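Local coordinates for protein uroporphyrinogen-III C-methyltransferase (Pseudomonas denitrificans, PDB 1S4D) that catalyses two successive S-adenosyl-L-methionine-dependent methylations, at C-2 and C-7, that turn uroporphyrinogen III into precorrin-2 on the way to cobalamin and siroheme, at residues Val148-His158 with Ile173-Met184; Arg201-Asn212 with Pro240-Arg250. All coordinates share one frame; numbering follows the deposited sequence.

Both contacts belong to one five-stranded mixed sheet, ordered 151-156, 179-183, 241-245, 206-211 and 219-224, and their centres lie about 10 Å apart. Along the chain they come in series: contact 1 pairs the first two strands in parallel, and contact 2 then joins 206-211 to the later strand 241-245. That later strand slots in beside 179-183, where Met182 bonds to Val243, so the two contacts become neighbours in the sheet; at the end away from the ligand, Arg201 NH2 reaches Pro178 O. The C-terminal end of 179-183 and the N-terminal end of 241-245 converge on S-adenosyl-L-homocysteine, whose ribose O2' is held by a backbone group from each contact. Contact 1 also faces the second subunit of the homodimer.

Contact 1: residues Val148-His158 with Ile173-Met184; sequences VNHAVTFLTGH and IASGSPVIVMYM. With SAH (S-adenosyl-L-homocysteine), chain Q.
Thr153 OG1 has three polar partners: Ser177 OG at 2.8 Å, a water at 2.6 Å that in turn donates to Ile173 O, and Thr153 OG1 of the second subunit. The segments form a beta-alpha-beta crossover, in which helix 170-176 returns the chain so that strand 179-183 runs parallel to 151-156. The ladder alternates regularly: Thr153 O accepts from Val181 N at 2.8 Å, Val181 O from Leu155 N, and Leu155 O from Tyr183 N. Strand 151-156 continues the sheet antiparallel into the second subunit. On the face bearing Leu155, its CD1 branch meets Ile180 CG2 at 3.5 Å while CD2 lies against Met182 CB. On the other face, Phe154 CG is anti to the carbonyl carbon (chi1 -76°), which sets the ring alongside Val181, whose CB makes a CH-pi contact over it. Tyr183 CE1 approaches Phe154 CD1 obliquely at 3.6 Å, and the tyrosine ring turns an edge to SAH OXT. A phenylalanine at Tyr183 would probably leave Thr130 OG1 and Gly132 N without the hydroxyl that bonds them both beside the ligand. One residue on, Met184 N donates almost straight (172°) to SAH O2' at 3.0 Å.

Contact 2: residues Arg201-Asn212 with Pro240-Arg250; sequences RSPDEPVAFVCN and PAIVVVGEVVR. With SAH (S-adenosyl-L-homocysteine), chain Q.
Strands 206-211 and 241-245 run antiparallel, their axes at 164°, with Ala208-Val244 and Val210-Ile242 as hydrogen-bonded pairs, and Gly246 N to Pro206 O and Asn212 N to Pro240 O extending the ladder at its two ends. Val207-Val245, Phe209-Val243 and Cys211-Ala241 are the non-hydrogen-bonded pairs between them. Val243 stands beside Phe209 with CG1 over the centre of the ring, 4.1 Å from its centroid, and that same methyl touches Val207 CG1 at 3.9 Å. Chi1 of -76° lays the ring beside the backbone N, and chi2 of -104° turns its face to the valine. On the opposite face Ala208 CB touches both Val244 CG1, 3.7 Å away, and Val249 CG1 of the 3-10 segment 247-249. Where strand 206-211 begins, Pro206 CG rests off-centre on one face of the Arg250 guanidinium, 3.5 Å from NH1, while Arg250 NE bonds in its own plane to Glu247 OE2 at 2.7 Å. Glu205 OE1 forms a salt bridge with Arg201 NH2, which also reaches Pro178. At the other end Ala241 O accepts from SAH O2' at 2.7 Å, and Ile242 CG1 and Pro240 CB pack on the adenosine, forming part of the cofactor cleft between the two domains characteristic of precorrin methyltransferases.

Contact 1: residues Val148-His158 with Ile173-Met184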
loop_
_atom_site.group_PDB
_atom_site.type_symbol
_atom_site.label_atom_id
_atom_site.label_comp_id
_atom_site.label_asym_id
_atom_site.label_seq_id
_atom_site.Cartn_x
_atom_site.Cartn_y
_atom_site.Cartn_z
ATOM N N VAL B 148 -3.543 -17.515 8.218
ATOM C CA VAL B 148 -4.077 -16.591 9.222
ATOM C C VAL B 148 -5.327 -15.846 8.749
ATOM O O VAL B 148 -6.264 -15.669 9.510
ATOM C CB VAL B 148 -2.985 -15.576 9.711
ATOM C CG1 VAL B 148 -3.587 -14.462 10.558
ATOM C CG2 VAL B 148 -1.869 -16.285 10.503
ATOM N N ASN B 149 -5.342 -15.405 7.496
ATOM C CA ASN B 149 -6.390 -14.494 7.034
ATOM C C ASN B 149 -6.532 -14.445 5.519
ATOM O O ASN B 149 -5.558 -14.595 4.774
ATOM C CB ASN B 149 -6.195 -13.066 7.614
ATOM C CG ASN B 149 -4.919 -12.376 7.120
ATOM O OD1 ASN B 149 -4.923 -11.168 6.804
ATOM N ND2 ASN B 149 -3.824 -13.125 7.065
ATOM N N HIS B 150 -7.755 -14.230 5.064
ATOM C CA HIS B 150 -8.006 -14.111 3.644
ATOM C C HIS B 150 -8.504 -12.690 3.375
ATOM O O HIS B 150 -8.788 -12.313 2.234
ATOM C CB HIS B 150 -8.999 -15.188 3.206
ATOM C CG HIS B 150 -8.355 -16.513 2.919
ATOM N ND1 HIS B 150 -7.830 -17.317 3.909
ATOM C CD2 HIS B 150 -8.140 -17.167 1.750
ATOM C CE1 HIS B 150 -7.315 -18.406 3.364
ATOM N NE2 HIS B 150 -7.491 -18.339 2.056
ATOM N N ALA B 151 -8.576 -11.907 4.451
ATOM C CA ALA B 151 -9.026 -10.526 4.416
ATOM C C ALA B 151 -8.231 -9.662 5.422
ATOM O O ALA B 151 -7.829 -10.158 6.478
ATOM C CB ALA B 151 -10.505 -10.475 4.703
ATOM N N VAL B 152 -7.960 -8.401 5.066
ATOM C CA VAL B 152 -7.405 -7.410 5.990
ATOM C C VAL B 152 -8.254 -6.149 5.927
ATOM O O VAL B 152 -8.602 -5.690 4.828
ATOM C CB VAL B 152 -6.020 -6.887 5.587
ATOM C CG1 VAL B 152 -5.164 -6.619 6.788
ATOM C CG2 VAL B 152 -5.344 -7.761 4.601
ATOM N N THR B 153 -8.520 -5.565 7.105
ATOM C CA THR B 153 -9.176 -4.263 7.224
ATOM C C THR B 153 -8.238 -3.154 7.687
ATOM O O THR B 153 -7.593 -3.285 8.726
ATOM C CB THR B 153 -10.318 -4.376 8.208
ATOM O OG1 THR B 153 -11.329 -5.212 7.652
ATOM C CG2 THR B 153 -11.028 -3.064 8.353
ATOM N N PHE B 154 -8.192 -2.045 6.941
ATOM C CA PHE B 154 -7.422 -0.877 7.366
ATOM C C PHE B 154 -8.414 0.131 7.930
ATOM O O PHE B 154 -9.515 0.237 7.399
ATOM C CB PHE B 154 -6.698 -0.267 6.175
ATOM C CG PHE B 154 -5.487 -1.030 5.724
ATOM C CD1 PHE B 154 -4.455 -0.379 5.096
ATOM C CD2 PHE B 154 -5.381 -2.399 5.894
ATOM C CE1 PHE B 154 -3.333 -1.102 4.659
ATOM C CE2 PHE B 154 -4.266 -3.120 5.463
ATOM C CZ PHE B 154 -3.258 -2.497 4.866
ATOM N N LEU B 155 -8.069 0.845 9.008
ATOM C CA LEU B 155 -8.975 1.905 9.504
ATOM C C LEU B 155 -8.299 3.167 10.082
ATOM O O LEU B 155 -7.096 3.146 10.334
ATOM C CB LEU B 155 -10.115 1.349 10.383
ATOM C CG LEU B 155 -10.208 1.100 11.908
ATOM C CD1 LEU B 155 -10.347 -0.390 12.141
ATOM C CD2 LEU B 155 -9.138 1.711 12.842
ATOM N N THR B 156 -9.068 4.255 10.244
ATOM C CA THR B 156 -8.653 5.390 11.093
ATOM C C THR B 156 -9.335 5.296 12.409
ATOM O O THR B 156 -10.557 5.129 12.450
ATOM C CB THR B 156 -9.123 6.736 10.605
ATOM O OG1 THR B 156 -9.768 6.607 9.342
ATOM C CG2 THR B 156 -7.975 7.622 10.400
ATOM N N GLY B 157 -8.558 5.489 13.466
ATOM C CA GLY B 157 -9.099 5.611 14.796
ATOM C C GLY B 157 -9.344 7.073 15.068
ATOM O O GLY B 157 -9.772 7.432 16.147
ATOM N N HIS B 158 -9.092 7.911 14.072
ATOM C CA HIS B 158 -9.076 9.351 14.268
ATOM C C HIS B 158 -10.257 9.925 15.043
ATOM O O HIS B 158 -10.060 10.703 15.971
ATOM C CB HIS B 158 -8.925 10.104 12.950
ATOM C CG HIS B 158 -8.642 11.556 13.143
ATOM N ND1 HIS B 158 -7.645 12.009 13.981
ATOM C CD2 HIS B 158 -9.253 12.662 12.652
ATOM C CE1 HIS B 158 -7.637 13.330 13.981
ATOM N NE2 HIS B 158 -8.602 13.752 13.181
ATOM N N ILE B 173 -16.470 -4.655 11.908
ATOM C CA ILE B 173 -15.030 -4.589 11.784
ATOM C C ILE B 173 -14.367 -5.723 12.538
ATOM O O ILE B 173 -13.422 -6.322 12.023
ATOM C CB ILE B 173 -14.507 -3.173 12.179
ATOM C CG1 ILE B 173 -14.229 -2.390 10.894
ATOM C CG2 ILE B 173 -13.224 -3.252 12.987
ATOM C CD1 ILE B 173 -14.752 -1.071 10.885
ATOM N N ALA B 174 -14.894 -6.046 13.728
ATOM C CA ALA B 174 -14.433 -7.205 14.503
ATOM C C ALA B 174 -14.593 -8.575 13.796
ATOM O O ALA B 174 -13.647 -9.385 13.842
ATOM C CB ALA B 174 -15.095 -7.239 15.853
ATOM N N SER B 175 -15.753 -8.834 13.157
ATOM C CA SER B 175 -15.989 -10.099 12.437
ATOM C C SER B 175 -15.435 -10.167 11.023
ATOM O O SER B 175 -15.185 -11.252 10.510
ATOM C CB SER B 175 -17.479 -10.420 12.323
ATOM O OG SER B 175 -18.230 -9.774 13.312
ATOM N N GLY B 176 -15.302 -9.014 10.377
ATOM C CA GLY B 176 -14.897 -8.946 8.986
ATOM C C GLY B 176 -13.556 -9.568 8.627
ATOM O O GLY B 176 -13.495 -10.314 7.661
ATOM N N SER B 177 -12.489 -9.245 9.353
ATOM C CA SER B 177 -11.168 -9.820 9.063
ATOM C C SER B 177 -10.467 -10.258 10.344
ATOM O O SER B 177 -10.624 -9.624 11.382
ATOM C CB SER B 177 -10.246 -8.823 8.398
ATOM O OG SER B 177 -10.938 -7.940 7.566
ATOM N N PRO B 178 -9.706 -11.354 10.247
ATOM C CA PRO B 178 -8.904 -11.778 11.381
ATOM C C PRO B 178 -7.882 -10.679 11.649
ATOM O O PRO B 178 -7.911 -10.218 12.810
ATOM C CB PRO B 178 -8.308 -13.110 10.948
ATOM C CG PRO B 178 -8.632 -13.294 9.603
ATOM C CD PRO B 178 -9.575 -12.248 9.093
ATOM N N VAL B 179 -7.225 -10.078 10.651
ATOM C CA VAL B 179 -6.296 -8.959 10.912
ATOM C C VAL B 179 -6.890 -7.556 10.739
ATOM O O VAL B 179 -7.617 -7.310 9.778
ATOM C CB VAL B 179 -5.014 -9.102 10.061
ATOM C CG1 VAL B 179 -4.072 -7.899 10.260
ATOM C CG2 VAL B 179 -4.318 -10.426 10.427
ATOM N N ILE B 180 -6.640 -6.653 11.708
ATOM C CA ILE B 180 -7.060 -5.250 11.589
ATOM C C ILE B 180 -5.818 -4.398 11.664
ATOM O O ILE B 180 -4.955 -4.631 12.522
ATOM C CB ILE B 180 -7.996 -4.798 12.756
ATOM C CG1 ILE B 180 -9.056 -5.855 13.128
ATOM C CG2 ILE B 180 -8.615 -3.447 12.454
ATOM C CD1 ILE B 180 -10.103 -6.011 12.165
ATOM N N VAL B 181 -5.735 -3.403 10.786
ATOM C CA VAL B 181 -4.583 -2.520 10.745
ATOM C C VAL B 181 -5.071 -1.090 10.934
ATOM O O VAL B 181 -5.891 -0.585 10.153
ATOM C CB VAL B 181 -3.810 -2.651 9.408
ATOM C CG1 VAL B 181 -2.738 -1.521 9.272
ATOM C CG2 VAL B 181 -3.238 -4.090 9.221
ATOM N N MET B 182 -4.573 -0.430 11.965
ATOM C CA MET B 182 -5.185 0.814 12.373
ATOM C C MET B 182 -4.210 1.975 12.299
ATOM O O MET B 182 -3.104 1.892 12.843
ATOM C CB MET B 182 -5.768 0.669 13.778
ATOM C CG MET B 182 -6.487 -0.641 13.986
ATOM S SD MET B 182 -7.612 -0.529 15.356
ATOM C CE MET B 182 -6.492 -0.755 16.768
ATOM N N TYR B 183 -4.655 3.027 11.602
ATOM C CA TYR B 183 -3.972 4.300 11.413
ATOM C C TYR B 183 -4.545 5.287 12.424
ATOM O O TYR B 183 -5.715 5.185 12.780
ATOM C CB TYR B 183 -4.265 4.835 10.005
ATOM C CG TYR B 183 -3.559 4.101 8.874
ATOM C CD1 TYR B 183 -4.037 2.861 8.381
ATOM C CD2 TYR B 183 -2.438 4.656 8.273
ATOM C CE1 TYR B 183 -3.384 2.188 7.343
ATOM C CE2 TYR B 183 -1.795 4.007 7.248
ATOM C CZ TYR B 183 -2.259 2.776 6.794
ATOM O OH TYR B 183 -1.560 2.171 5.779
ATOM N N MET B 184 -3.726 6.230 12.903
ATOM C CA MET B 184 -4.184 7.279 13.825
ATOM C C MET B 184 -5.088 6.772 14.944
ATOM O O MET B 184 -6.148 7.336 15.186
ATOM C CB MET B 184 -4.887 8.403 13.070
ATOM C CG MET B 184 -4.104 8.882 11.852
ATOM S SD MET B 184 -5.025 10.075 10.916
ATOM C CE MET B 184 -5.570 9.061 9.565
HETATM N N SAH Q . -1.041 8.263 3.758
HETATM C CA SAH Q . -0.303 7.760 4.904
HETATM C CB SAH Q . -1.126 7.937 6.168
HETATM C CG SAH Q . -1.029 9.323 6.778
HETATM S SD SAH Q . -2.246 9.703 8.066
HETATM C C SAH Q . 0.141 6.309 4.684
HETATM O O SAH Q . -0.144 5.688 3.662
HETATM O OXT SAH Q . 0.820 5.686 5.496
HETATM C "C5'" SAH Q . -0.967 9.526 9.353
HETATM C "C4'" SAH Q . -0.876 8.180 10.082
HETATM O "O4'" SAH Q . -0.140 7.230 9.338
HETATM C "C3'" SAH Q . -0.142 8.183 11.419
HETATM O "O3'" SAH Q . -0.854 8.725 12.498
HETATM C "C2'" SAH Q . 0.227 6.723 11.617
HETATM O "O2'" SAH Q . -0.841 5.914 12.067
HETATM C "C1'" SAH Q . 0.545 6.325 10.186
HETATM N N9 SAH Q . 1.989 6.368 9.863
HETATM C C8 SAH Q . 2.537 7.163 8.910
HETATM N N7 SAH Q . 3.853 6.944 8.866
HETATM C C5 SAH Q . 4.180 6.024 9.779
HETATM C C6 SAH Q . 5.398 5.441 10.131
HETATM N N6 SAH Q . 6.516 5.777 9.513
HETATM N N1 SAH Q . 5.428 4.494 11.135
HETATM C C2 SAH Q . 4.254 4.130 11.759
HETATM N N3 SAH Q . 3.047 4.709 11.404
HETATM C C4 SAH Q . 3.006 5.643 10.423
HETATM O O HOH W 1 -13.385 -6.115 8.964
#

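Contact 2: residues Arg201-Asn212 with Pro240-Arg250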
loop_
_atom_site.group_PDB
_atom_site.type_symbol
_atom_site.label_atom_id
_atom_site.label_comp_id
_atom_site.label_asym_id
_atom_site.label_seq_id
_atom_site.Cartn_x
_atom_site.Cartn_y
_atom_site.Cartn_z
ATOM N N ARG B 201 -13.865 -9.899 19.775
ATOM C CA ARG B 201 -12.443 -10.107 19.775
ATOM C C ARG B 201 -11.971 -10.577 21.160
ATOM O O ARG B 201 -12.542 -10.180 22.185
ATOM C CB ARG B 201 -11.814 -8.773 19.437
ATOM C CG ARG B 201 -11.758 -8.510 17.959
ATOM C CD ARG B 201 -11.018 -9.611 17.225
ATOM N NE ARG B 201 -11.327 -9.547 15.829
ATOM C CZ ARG B 201 -10.432 -9.640 14.873
ATOM N NH1 ARG B 201 -10.841 -9.545 13.620
ATOM N NH2 ARG B 201 -9.148 -9.839 15.163
ATOM N N SER B 202 -10.949 -11.421 21.216
ATOM C CA SER B 202 -10.507 -11.936 22.512
ATOM C C SER B 202 -9.637 -10.909 23.263
ATOM O O SER B 202 -8.739 -10.325 22.663
ATOM C CB SER B 202 -9.731 -13.241 22.336
ATOM O OG SER B 202 -8.918 -13.499 23.478
ATOM N N PRO B 203 -9.874 -10.716 24.570
ATOM C CA PRO B 203 -9.061 -9.774 25.369
ATOM C C PRO B 203 -7.559 -10.075 25.252
ATOM O O PRO B 203 -6.729 -9.171 25.358
ATOM C CB PRO B 203 -9.562 -9.993 26.810
ATOM C CG PRO B 203 -10.940 -10.542 26.662
ATOM C CD PRO B 203 -10.924 -11.372 25.381
ATOM N N ASP B 204 -7.228 -11.329 24.970
ATOM C CA ASP B 204 -5.847 -11.748 24.799
ATOM C C ASP B 204 -5.341 -11.767 23.373
ATOM O O ASP B 204 -4.213 -12.152 23.150
ATOM C CB ASP B 204 -5.669 -13.155 25.356
ATOM C CG ASP B 204 -6.003 -13.230 26.816
ATOM O OD1 ASP B 204 -6.165 -14.350 27.352
ATOM O OD2 ASP B 204 -6.124 -12.195 27.503
ATOM N N GLU B 205 -6.144 -11.402 22.389
ATOM C CA GLU B 205 -5.627 -11.482 21.031
ATOM C C GLU B 205 -4.393 -10.579 20.884
ATOM O O GLU B 205 -4.417 -9.439 21.369
ATOM C CB GLU B 205 -6.695 -11.113 20.029
ATOM C CG GLU B 205 -6.196 -10.907 18.623
ATOM C CD GLU B 205 -7.329 -10.854 17.635
ATOM O OE1 GLU B 205 -7.162 -11.398 16.522
ATOM O OE2 GLU B 205 -8.394 -10.280 17.971
ATOM N N PRO B 206 -3.327 -11.096 20.244
ATOM C CA PRO B 206 -2.075 -10.346 20.086
ATOM C C PRO B 206 -2.268 -9.080 19.273
ATOM O O PRO B 206 -3.071 -9.029 18.347
ATOM C CB PRO B 206 -1.164 -11.317 19.318
ATOM C CG PRO B 206 -1.794 -12.668 19.452
ATOM C CD PRO B 206 -3.244 -12.436 19.625
ATOM N N VAL B 207 -1.494 -8.070 19.647
ATOM C CA VAL B 207 -1.542 -6.721 19.098
ATOM C C VAL B 207 -0.075 -6.243 19.043
ATOM O O VAL B 207 0.723 -6.554 19.931
ATOM C CB VAL B 207 -2.388 -5.813 20.047
ATOM C CG1 VAL B 207 -2.134 -4.340 19.831
ATOM C CG2 VAL B 207 -3.860 -6.126 19.926
ATOM N N ALA B 208 0.292 -5.514 17.994
ATOM C CA ALA B 208 1.605 -4.863 17.957
ATOM C C ALA B 208 1.421 -3.396 17.617
ATOM O O ALA B 208 0.503 -3.041 16.878
ATOM C CB ALA B 208 2.532 -5.530 16.958
ATOM N N PHE B 209 2.278 -2.552 18.189
ATOM C CA PHE B 209 2.342 -1.135 17.866
ATOM C C PHE B 209 3.661 -0.992 17.161
ATOM O O PHE B 209 4.688 -1.496 17.651
ATOM C CB PHE B 209 2.375 -0.278 19.147
ATOM C CG PHE B 209 1.048 -0.156 19.841
ATOM C CD1 PHE B 209 0.308 1.011 19.737
ATOM C CD2 PHE B 209 0.544 -1.217 20.606
ATOM C CE1 PHE B 209 -0.931 1.125 20.358
ATOM C CE2 PHE B 209 -0.696 -1.123 21.240
ATOM C CZ PHE B 209 -1.440 0.052 21.120
ATOM N N VAL B 210 3.654 -0.324 16.013
ATOM C CA VAL B 210 4.895 -0.042 15.308
ATOM C C VAL B 210 5.012 1.469 15.120
ATOM O O VAL B 210 4.267 2.077 14.339
ATOM C CB VAL B 210 4.996 -0.817 13.955
ATOM C CG1 VAL B 210 6.387 -0.678 13.354
ATOM C CG2 VAL B 210 4.650 -2.313 14.126
ATOM N N CYS B 211 5.943 2.066 15.854
ATOM C CA CYS B 211 6.159 3.506 15.808
ATOM C C CYS B 211 7.312 3.857 14.915
ATOM O O CYS B 211 8.395 3.251 15.009
ATOM C CB CYS B 211 6.421 4.069 17.205
ATOM S SG CYS B 211 5.048 3.740 18.340
ATOM N N ASN B 212 7.079 4.837 14.043
ATOM C CA ASN B 212 8.116 5.299 13.154
ATOM C C ASN B 212 8.654 4.104 12.368
ATOM O O ASN B 212 9.872 3.934 12.234
ATOM C CB ASN B 212 9.232 5.968 13.963
ATOM C CG ASN B 212 8.723 7.102 14.807
ATOM O OD1 ASN B 212 8.351 8.140 14.281
ATOM N ND2 ASN B 212 8.673 6.906 16.113
ATOM N N PRO B 240 4.029 8.886 15.035
ATOM C CA PRO B 240 3.088 8.055 14.266
ATOM C C PRO B 240 3.286 6.553 14.558
ATOM O O PRO B 240 4.417 6.124 14.713
ATOM C CB PRO B 240 3.432 8.390 12.820
ATOM C CG PRO B 240 4.942 8.764 12.880
ATOM C CD PRO B 240 5.202 9.313 14.245
ATOM N N ALA B 241 2.203 5.784 14.646
ATOM C CA ALA B 241 2.285 4.358 14.898
ATOM C C ALA B 241 1.242 3.626 14.087
ATOM O O ALA B 241 0.182 4.156 13.809
ATOM C CB ALA B 241 2.087 4.066 16.385
ATOM N N ILE B 242 1.528 2.403 13.692
ATOM C CA ILE B 242 0.469 1.599 13.129
ATOM C C ILE B 242 0.151 0.541 14.187
ATOM O O ILE B 242 1.068 -0.073 14.739
ATOM C CB ILE B 242 0.938 0.961 11.800
ATOM C CG1 ILE B 242 0.935 1.997 10.675
ATOM C CG2 ILE B 242 0.117 -0.309 11.469
ATOM C CD1 ILE B 242 -0.432 2.247 10.066
ATOM N N VAL B 243 -1.130 0.344 14.484
ATOM C CA VAL B 243 -1.546 -0.707 15.397
ATOM C C VAL B 243 -2.196 -1.862 14.642
ATOM O O VAL B 243 -3.234 -1.676 13.972
ATOM C CB VAL B 243 -2.562 -0.218 16.400
ATOM C CG1 VAL B 243 -2.729 -1.266 17.498
ATOM C CG2 VAL B 243 -2.155 1.142 16.973
ATOM N N VAL B 244 -1.584 -3.042 14.749
ATOM C CA VAL B 244 -2.036 -4.244 14.041
ATOM C C VAL B 244 -2.568 -5.251 15.034
ATOM O O VAL B 244 -1.926 -5.541 16.045
ATOM C CB VAL B 244 -0.883 -4.885 13.167
ATOM C CG1 VAL B 244 0.348 -5.218 14.020
ATOM C CG2 VAL B 244 -1.361 -6.121 12.395
ATOM N N VAL B 245 -3.732 -5.793 14.729
ATOM C CA VAL B 245 -4.398 -6.754 15.587
ATOM C C VAL B 245 -4.458 -8.100 14.854
ATOM O O VAL B 245 -4.786 -8.163 13.635
ATOM C CB VAL B 245 -5.815 -6.252 15.930
ATOM C CG1 VAL B 245 -6.536 -7.220 16.840
ATOM C CG2 VAL B 245 -5.745 -4.852 16.580
ATOM N N GLY B 246 -4.103 -9.170 15.569
ATOM C CA GLY B 246 -4.262 -10.519 15.052
ATOM C C GLY B 246 -3.034 -11.387 14.901
ATOM O O GLY B 246 -1.899 -10.988 15.163
ATOM N N GLU B 247 -3.256 -12.605 14.439
ATOM C CA GLU B 247 -2.262 -13.663 14.599
ATOM C C GLU B 247 -0.973 -13.395 13.853
ATOM O O GLU B 247 0.080 -13.890 14.261
ATOM C CB GLU B 247 -2.856 -15.040 14.248
ATOM C CG GLU B 247 -3.923 -15.522 15.233
ATOM C CD GLU B 247 -3.413 -15.660 16.664
ATOM O OE1 GLU B 247 -4.144 -15.230 17.583
ATOM O OE2 GLU B 247 -2.296 -16.213 16.876
ATOM N N VAL B 248 -1.050 -12.610 12.777
ATOM C CA VAL B 248 0.158 -12.197 12.062
ATOM C C VAL B 248 1.197 -11.539 12.973
ATOM O O VAL B 248 2.392 -11.584 12.671
ATOM C CB VAL B 248 -0.109 -11.236 10.874
ATOM C CG1 VAL B 248 -0.733 -11.981 9.682
ATOM C CG2 VAL B 248 -0.941 -10.014 11.299
ATOM N N VAL B 249 0.752 -10.930 14.075
ATOM C CA VAL B 249 1.678 -10.340 15.040
ATOM C C VAL B 249 2.650 -11.393 15.587
ATOM O O VAL B 249 3.782 -11.077 15.937
ATOM C CB VAL B 249 0.926 -9.647 16.209
ATOM C CG1 VAL B 249 1.866 -9.267 17.363
ATOM C CG2 VAL B 249 0.170 -8.433 15.711
ATOM N N ARG B 250 2.220 -12.643 15.634
ATOM C CA ARG B 250 3.064 -13.717 16.151
ATOM C C ARG B 250 4.237 -14.023 15.244
ATOM O O ARG B 250 5.223 -14.573 15.698
ATOM C CB ARG B 250 2.261 -14.997 16.350
ATOM C CG ARG B 250 1.271 -14.940 17.487
ATOM C CD ARG B 250 0.854 -16.309 17.983
ATOM N NE ARG B 250 -0.373 -16.214 18.755
ATOM C CZ ARG B 250 -0.423 -15.978 20.058
ATOM N NH1 ARG B 250 -1.598 -15.895 20.667
ATOM N NH2 ARG B 250 0.689 -15.827 20.751
HETATM N N SAH Q . -1.041 8.263 3.758
HETATM C CA SAH Q . -0.303 7.760 4.904
HETATM C CB SAH Q . -1.126 7.937 6.168
HETATM C CG SAH Q . -1.029 9.323 6.778
HETATM S SD SAH Q . -2.246 9.703 8.066
HETATM C C SAH Q . 0.141 6.309 4.684
HETATM O O SAH Q . -0.144 5.688 3.662
HETATM O OXT SAH Q . 0.820 5.686 5.496
HETATM C "C5'" SAH Q . -0.967 9.526 9.353
HETATM C "C4'" SAH Q . -0.876 8.180 10.082
HETATM O "O4'" SAH Q . -0.140 7.230 9.338
HETATM C "C3'" SAH Q . -0.142 8.183 11.419
HETATM O "O3'" SAH Q . -0.854 8.725 12.498
HETATM C "C2'" SAH Q . 0.227 6.723 11.617
HETATM O "O2'" SAH Q . -0.841 5.914 12.067
HETATM C "C1'" SAH Q . 0.545 6.325 10.186
HETATM N N9 SAH Q . 1.989 6.368 9.863
HETATM C C8 SAH Q . 2.537 7.163 8.910
HETATM N N7 SAH Q . 3.853 6.944 8.866
HETATM C C5 SAH Q . 4.180 6.024 9.779
HETATM C C6 SAH Q . 5.398 5.441 10.131
HETATM N N6 SAH Q . 6.516 5.777 9.513
HETATM N N1 SAH Q . 5.428 4.494 11.135
HETATM C C2 SAH Q . 4.254 4.130 11.759
HETATM N N3 SAH Q . 3.047 4.709 11.404
HETATM C C4 SAH Q . 3.006 5.643 10.423
#